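Local coordinates for trehalose-6-phosphate phosphatase-related protein (Thermoplasma acidophilum, PDB 1U02) that removes the phosphate from trehalose 6-phosphate to give free trehalose, with magnesium as cofactor, as a member of the HAD-type trehalose phosphatase family, at residues 25-31 and 216-220; 34-39 and 222-227. One frame throughout, in Å; residues are numbered along the deposited sequence.

Interaction 1. Residues 25-31 and 216-220; sequences DAGLLSL and RKILK
Arg216 runs straight from CG to NE, with chi2 -170° and chi3 -179°, and this extended chain carries its guanidinium from helix 212-229 to Asp25, just before helix 26-38. Asp25 turns its carboxylate back over the start of its own helix, because CG sits between the backbone N and the carbonyl carbon (chi1 56°). The two side chains meet from opposite directions and form a salt bridge. Arg216 NH1 reaches both oxygens, at 3.2 Å from Asp25 OD1 and 3.3 Å from Asp25 OD2, and both hydrogen bonds are weak. The bond to OD2 is nearly straight, and that oxygen lies in the guanidinium plane. The carboxylate stands almost perpendicular to this plane.

Asp25 is also the N-cap: OD1 accepts from Leu28 N at 2.9 Å. One oxygen therefore serves both the helix start and the arginine. A water accepts from Asp25 N and from Arg216 NH2, which makes a second link between the two residues. Arg216 NE donates to Leu12 O in a neighbouring loop.

Leu28 CB lies over the centre of one guanidinium face, 3.6 Å above the plane. Leu28 also packs on Leu12 and Val13, and its side chain is close to that of Tyr8, a probable substrate-binding residue. Further along, Leu31 CD1 rests against Arg216 CB at 3.6 Å, while Leu31 CD2 touches Lys220 CA at 3.5 Å. A leucine in place of Arg216 would probably leave Asp25 without its cationic mate and Leu12 O without this donor.

The arginine thus joins three parts of the HAD-type fold: the start of helix 26-38, the Leu12 loop and the C-terminal helix. Its positive charge probably offsets the negative charge of the capping aspartate.

Interaction 2. Residues 34-39 and 222-227; sequences DLKERF and IEMLGV
Arg38 NE donates to Glu223 OE2 at 3.0 Å, and this hydrogen bond is part of a salt bridge between helices 26-38 and 212-229 of the HAD-type alpha/beta domain. The bond is fairly straight, at 162°. The acceptor lies near the guanidinium plane, but the N-H comes in from above the carboxylate plane. Glu223 reaches this place because its chain bends at chi2 (59°), which swings the carboxylate towards the other helix. A water donates to both Glu223 OE2 and Asp34 O, so OE2 takes two donors. Glu223 OE1 lies near Asp34 CB and the CD of Arg38.

The flat end of Arg38 lies against the backbone of the C-terminal helix. Gly226 C sits over the centre of one guanidinium face, 3.6 Å above the plane, and Val227 N is nearer the rim. Gly226 has no side chain, and Arg38 CD packs directly against its CA at 3.9 Å. Val227 CG2 touches Arg38 NH2 at 3.3 Å. Arg38 also touches Lys230, near the end of the modelled chain.

The axes of the short helical segments 34-38 and 222-227 approach to 9.8 Å at an angle of 51°. Leu35 packs on Ile4 and Leu6 of strand 3-7, underneath the polar contacts. Phe39 extends this apolar layer and also touches Ile4. Ile222 CG2 points at the far end of its ring. This methyl lies 3.5 Å from Phe39 CZ and 3.8 Å from Phe39 CE1.

Overall arrangement
From the N terminus, strand 3-7 comes first and carries Asp7 of the magnesium site at its end. Helix 26-38 follows and carries most of the first segment of each contact. The chain then passes through the rest of the main sheet and the separate four-stranded sheet before helix 212-229 returns. Interaction 1 closes a loop of 184 residues and interaction 2 one of 182. Their segments alternate, so the loops cross. Both contacts join the same two helices, which run in broadly the same direction beside strand 3-7. Their centres are 11 Å apart, and Leu219 CD2 of interaction 1 meets Leu35 CD2 of interaction 2 at 4.2 Å.

Interaction 1. Residues 25-31 and 216-220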
loop_
_atom_site.group_PDB
_atom_site.type_symbol
_atom_site.label_atom_id
_atom_site.label_comp_id
_atom_site.label_asym_id
_atom_site.label_seq_id
_atom_site.Cartn_x
_atom_site.Cartn_y
_atom_site.Cartn_z
ATOM N N ASP A 25 14.221 2.194 7.858
ATOM C CA ASP A 25 15.487 2.309 8.583
ATOM C C ASP A 25 16.568 2.746 7.600
ATOM O O ASP A 25 16.336 2.768 6.390
ATOM C CB ASP A 25 15.883 0.983 9.263
ATOM C CG ASP A 25 15.971 -0.188 8.294
ATOM O OD1 ASP A 25 16.255 0.024 7.096
ATOM O OD2 ASP A 25 15.777 -1.339 8.744
ATOM N N ALA A 26 17.740 3.108 8.121
ATOM C CA ALA A 26 18.853 3.561 7.290
ATOM C C ALA A 26 19.165 2.608 6.141
ATOM O O ALA A 26 19.492 3.046 5.038
ATOM C CB ALA A 26 20.101 3.762 8.154
ATOM N N GLY A 27 19.072 1.308 6.401
ATOM C CA GLY A 27 19.360 0.332 5.362
ATOM C C GLY A 27 18.448 0.465 4.156
ATOM O O GLY A 27 18.903 0.448 3.006
ATOM N N LEU A 28 17.154 0.605 4.416
ATOM C CA LEU A 28 16.183 0.743 3.341
ATOM C C LEU A 28 16.361 2.093 2.642
ATOM O O LEU A 28 16.241 2.186 1.417
ATOM C CB LEU A 28 14.752 0.612 3.881
ATOM C CG LEU A 28 13.626 0.729 2.841
ATOM C CD1 LEU A 28 13.867 -0.261 1.704
ATOM C CD2 LEU A 28 12.269 0.477 3.499
ATOM N N LEU A 29 16.649 3.134 3.418
ATOM C CA LEU A 29 16.842 4.463 2.846
ATOM C C LEU A 29 17.994 4.441 1.839
ATOM O O LEU A 29 17.894 5.022 0.761
ATOM C CB LEU A 29 17.123 5.488 3.956
ATOM C CG LEU A 29 15.917 5.809 4.853
ATOM C CD1 LEU A 29 16.340 6.644 6.058
ATOM C CD2 LEU A 29 14.870 6.550 4.030
ATOM N N SER A 30 19.081 3.756 2.185
ATOM C CA SER A 30 20.245 3.664 1.301
ATOM C C SER A 30 19.906 2.879 0.029
ATOM O O SER A 30 20.221 3.313 -1.083
ATOM C CB SER A 30 21.406 2.994 2.048
ATOM O OG SER A 30 22.487 2.688 1.180
ATOM N N LEU A 31 19.255 1.730 0.201
ATOM C CA LEU A 31 18.871 0.872 -0.920
ATOM C C LEU A 31 17.986 1.571 -1.944
ATOM O O LEU A 31 18.247 1.515 -3.144
ATOM C CB LEU A 31 18.131 -0.364 -0.410
ATOM C CG LEU A 31 18.955 -1.545 0.091
ATOM C CD1 LEU A 31 18.020 -2.562 0.727
ATOM C CD2 LEU A 31 19.725 -2.172 -1.069
ATOM N N ARG A 216 14.897 -7.055 -0.075
ATOM C CA ARG A 216 15.881 -5.979 -0.051
ATOM C C ARG A 216 17.189 -6.438 -0.690
ATOM O O ARG A 216 17.871 -5.667 -1.366
ATOM C CB ARG A 216 16.156 -5.536 1.381
ATOM C CG ARG A 216 15.008 -4.792 2.034
ATOM C CD ARG A 216 15.439 -4.187 3.355
ATOM N NE ARG A 216 14.347 -3.491 4.024
ATOM C CZ ARG A 216 14.482 -2.835 5.172
ATOM N NH1 ARG A 216 15.663 -2.792 5.769
ATOM N NH2 ARG A 216 13.440 -2.222 5.723
ATOM N N LYS A 217 17.527 -7.704 -0.468
ATOM C CA LYS A 217 18.756 -8.275 -0.999
ATOM C C LYS A 217 18.720 -8.309 -2.521
ATOM O O LYS A 217 19.729 -8.064 -3.176
ATOM C CB LYS A 217 18.953 -9.688 -0.446
ATOM C CG LYS A 217 20.356 -10.228 -0.623
ATOM C CD LYS A 217 20.517 -11.576 0.065
ATOM C CE LYS A 217 21.963 -12.039 0.024
ATOM N NZ LYS A 217 22.155 -13.331 0.734
ATOM N N ILE A 218 17.553 -8.614 -3.079
ATOM C CA ILE A 218 17.398 -8.657 -4.527
ATOM C C ILE A 218 17.573 -7.250 -5.102
ATOM O O ILE A 218 18.236 -7.066 -6.130
ATOM C CB ILE A 218 16.011 -9.215 -4.922
ATOM C CG1 ILE A 218 15.991 -10.732 -4.726
ATOM C CG2 ILE A 218 15.685 -8.860 -6.367
ATOM C CD1 ILE A 218 16.977 -11.480 -5.610
ATOM N N LEU A 219 16.987 -6.261 -4.430
ATOM C CA LEU A 219 17.096 -4.874 -4.872
ATOM C C LEU A 219 18.554 -4.427 -4.761
ATOM O O LEU A 219 19.065 -3.700 -5.616
ATOM C CB LEU A 219 16.201 -3.966 -4.016
ATOM C CG LEU A 219 14.691 -4.226 -4.064
ATOM C CD1 LEU A 219 13.969 -3.218 -3.174
ATOM C CD2 LEU A 219 14.195 -4.111 -5.495
ATOM N N LYS A 220 19.210 -4.865 -3.693
ATOM C CA LYS A 220 20.613 -4.553 -3.457
ATOM C C LYS A 220 21.434 -5.077 -4.639
ATOM O O LYS A 220 22.310 -4.391 -5.156
ATOM C CB LYS A 220 21.074 -5.232 -2.164
ATOM C CG LYS A 220 22.567 -5.128 -1.865
ATOM C CD LYS A 220 22.980 -6.174 -0.830
ATOM C CE LYS A 220 24.400 -5.957 -0.328
ATOM N NZ LYS A 220 24.515 -4.725 0.502
HETATM O O HOH W 1 12.956 -0.334 7.991
#

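Interaction 2. Residues 34-39 and 222-227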
loop_
_atom_site.group_PDB
_atom_site.type_symbol
_atom_site.label_atom_id
_atom_site.label_comp_id
_atom_site.label_asym_id
_atom_site.label_seq_id
_atom_site.Cartn_x
_atom_site.Cartn_y
_atom_site.Cartn_z
ATOM N N ASP A 34 19.729 4.548 -3.711
ATOM C CA ASP A 34 20.564 4.092 -4.820
ATOM C C ASP A 34 19.716 3.656 -6.004
ATOM O O ASP A 34 19.952 4.065 -7.139
ATOM C CB ASP A 34 21.438 2.910 -4.394
ATOM C CG ASP A 34 22.544 3.307 -3.444
ATOM O OD1 ASP A 34 22.794 4.521 -3.286
ATOM O OD2 ASP A 34 23.175 2.398 -2.864
ATOM N N LEU A 35 18.722 2.822 -5.730
ATOM C CA LEU A 35 17.847 2.303 -6.768
ATOM C C LEU A 35 17.166 3.375 -7.625
ATOM O O LEU A 35 17.114 3.250 -8.849
ATOM C CB LEU A 35 16.785 1.408 -6.129
ATOM C CG LEU A 35 15.889 0.597 -7.068
ATOM C CD1 LEU A 35 16.708 -0.481 -7.767
ATOM C CD2 LEU A 35 14.759 -0.028 -6.266
ATOM N N LYS A 36 16.652 4.428 -6.992
ATOM C CA LYS A 36 15.955 5.485 -7.724
ATOM C C LYS A 36 16.868 6.264 -8.665
ATOM O O LYS A 36 16.399 6.971 -9.553
ATOM C CB LYS A 36 15.250 6.442 -6.750
ATOM C CG LYS A 36 16.159 7.341 -5.919
ATOM C CD LYS A 36 16.293 8.728 -6.537
ATOM C CE LYS A 36 16.918 9.720 -5.561
ATOM N NZ LYS A 36 18.279 9.303 -5.110
ATOM N N GLU A 37 18.172 6.132 -8.471
ATOM C CA GLU A 37 19.135 6.809 -9.328
ATOM C C GLU A 37 19.261 6.075 -10.661
ATOM O O GLU A 37 19.591 6.679 -11.679
ATOM C CB GLU A 37 20.510 6.858 -8.654
ATOM C CG GLU A 37 20.588 7.796 -7.471
ATOM C CD GLU A 37 20.468 9.245 -7.889
ATOM O OE1 GLU A 37 21.309 9.696 -8.696
ATOM O OE2 GLU A 37 19.535 9.931 -7.420
ATOM N N ARG A 38 18.985 4.774 -10.655
ATOM C CA ARG A 38 19.117 3.972 -11.868
ATOM C C ARG A 38 17.808 3.543 -12.509
ATOM O O ARG A 38 17.782 3.215 -13.695
ATOM C CB ARG A 38 19.958 2.723 -11.587
ATOM C CG ARG A 38 21.380 3.006 -11.128
ATOM C CD ARG A 38 22.161 1.708 -10.950
ATOM N NE ARG A 38 23.483 1.918 -10.356
ATOM C CZ ARG A 38 24.495 2.535 -10.958
ATOM N NH1 ARG A 38 24.354 3.013 -12.190
ATOM N NH2 ARG A 38 25.655 2.671 -10.327
ATOM N N PHE A 39 16.729 3.534 -11.733
ATOM C CA PHE A 39 15.431 3.122 -12.254
ATOM C C PHE A 39 14.321 4.086 -11.865
ATOM O O PHE A 39 14.375 4.703 -10.800
ATOM C CB PHE A 39 15.064 1.733 -11.726
ATOM C CG PHE A 39 16.092 0.683 -12.007
ATOM C CD1 PHE A 39 17.227 0.570 -11.211
ATOM C CD2 PHE A 39 15.921 -0.203 -13.067
ATOM C CE1 PHE A 39 18.182 -0.413 -11.466
ATOM C CE2 PHE A 39 16.870 -1.191 -13.333
ATOM C CZ PHE A 39 18.003 -1.297 -12.529
ATOM N N ILE A 222 20.343 -5.850 -7.788
ATOM C CA ILE A 222 20.022 -5.153 -9.025
ATOM C C ILE A 222 20.840 -3.869 -9.126
ATOM O O ILE A 222 21.273 -3.484 -10.211
ATOM C CB ILE A 222 18.523 -4.814 -9.100
ATOM C CG1 ILE A 222 17.702 -6.101 -9.052
ATOM C CG2 ILE A 222 18.222 -4.076 -10.396
ATOM C CD1 ILE A 222 16.212 -5.866 -8.980
ATOM N N GLU A 223 21.048 -3.219 -7.986
ATOM C CA GLU A 223 21.830 -1.993 -7.928
ATOM C C GLU A 223 23.271 -2.265 -8.350
ATOM O O GLU A 223 23.821 -1.559 -9.196
ATOM C CB GLU A 223 21.810 -1.423 -6.507
ATOM C CG GLU A 223 22.873 -0.366 -6.206
ATOM C CD GLU A 223 22.778 0.837 -7.121
ATOM O OE1 GLU A 223 21.653 1.164 -7.551
ATOM O OE2 GLU A 223 23.822 1.463 -7.398
HETATM N N MSE A 224 23.876 -3.289 -7.755
HETATM C CA MSE A 224 25.257 -3.655 -8.072
HETATM C C MSE A 224 25.406 -3.978 -9.558
HETATM O O MSE A 224 26.458 -3.744 -10.153
HETATM C CB MSE A 224 25.701 -4.859 -7.234
HETATM C CG MSE A 224 25.505 -4.670 -5.743
HETATM SE SE MSE A 224 26.424 -6.006 -4.693
HETATM C CE MSE A 224 27.609 -4.841 -3.713
ATOM N N LEU A 225 24.343 -4.516 -10.147
ATOM C CA LEU A 225 24.348 -4.854 -11.569
ATOM C C LEU A 225 24.512 -3.578 -12.394
ATOM O O LEU A 225 25.273 -3.551 -13.366
ATOM C CB LEU A 225 23.044 -5.545 -11.957
ATOM C CG LEU A 225 22.836 -6.972 -11.429
ATOM C CD1 LEU A 225 21.438 -7.456 -11.795
ATOM C CD2 LEU A 225 23.889 -7.901 -12.022
ATOM N N GLY A 226 23.797 -2.526 -12.001
ATOM C CA GLY A 226 23.886 -1.265 -12.715
ATOM C C GLY A 226 25.253 -0.625 -12.592
ATOM O O GLY A 226 25.739 0.008 -13.527
ATOM N N VAL A 227 25.878 -0.790 -11.432
ATOM C CA VAL A 227 27.200 -0.223 -11.195
ATOM C C VAL A 227 28.222 -0.794 -12.178
ATOM O O VAL A 227 29.121 -0.086 -12.633
ATOM C CB VAL A 227 27.664 -0.504 -9.752
ATOM C CG1 VAL A 227 28.978 0.207 -9.476
ATOM C CG2 VAL A 227 26.592 -0.046 -8.776
HETATM O O HOH W 2 22.791 4.222 -7.580
#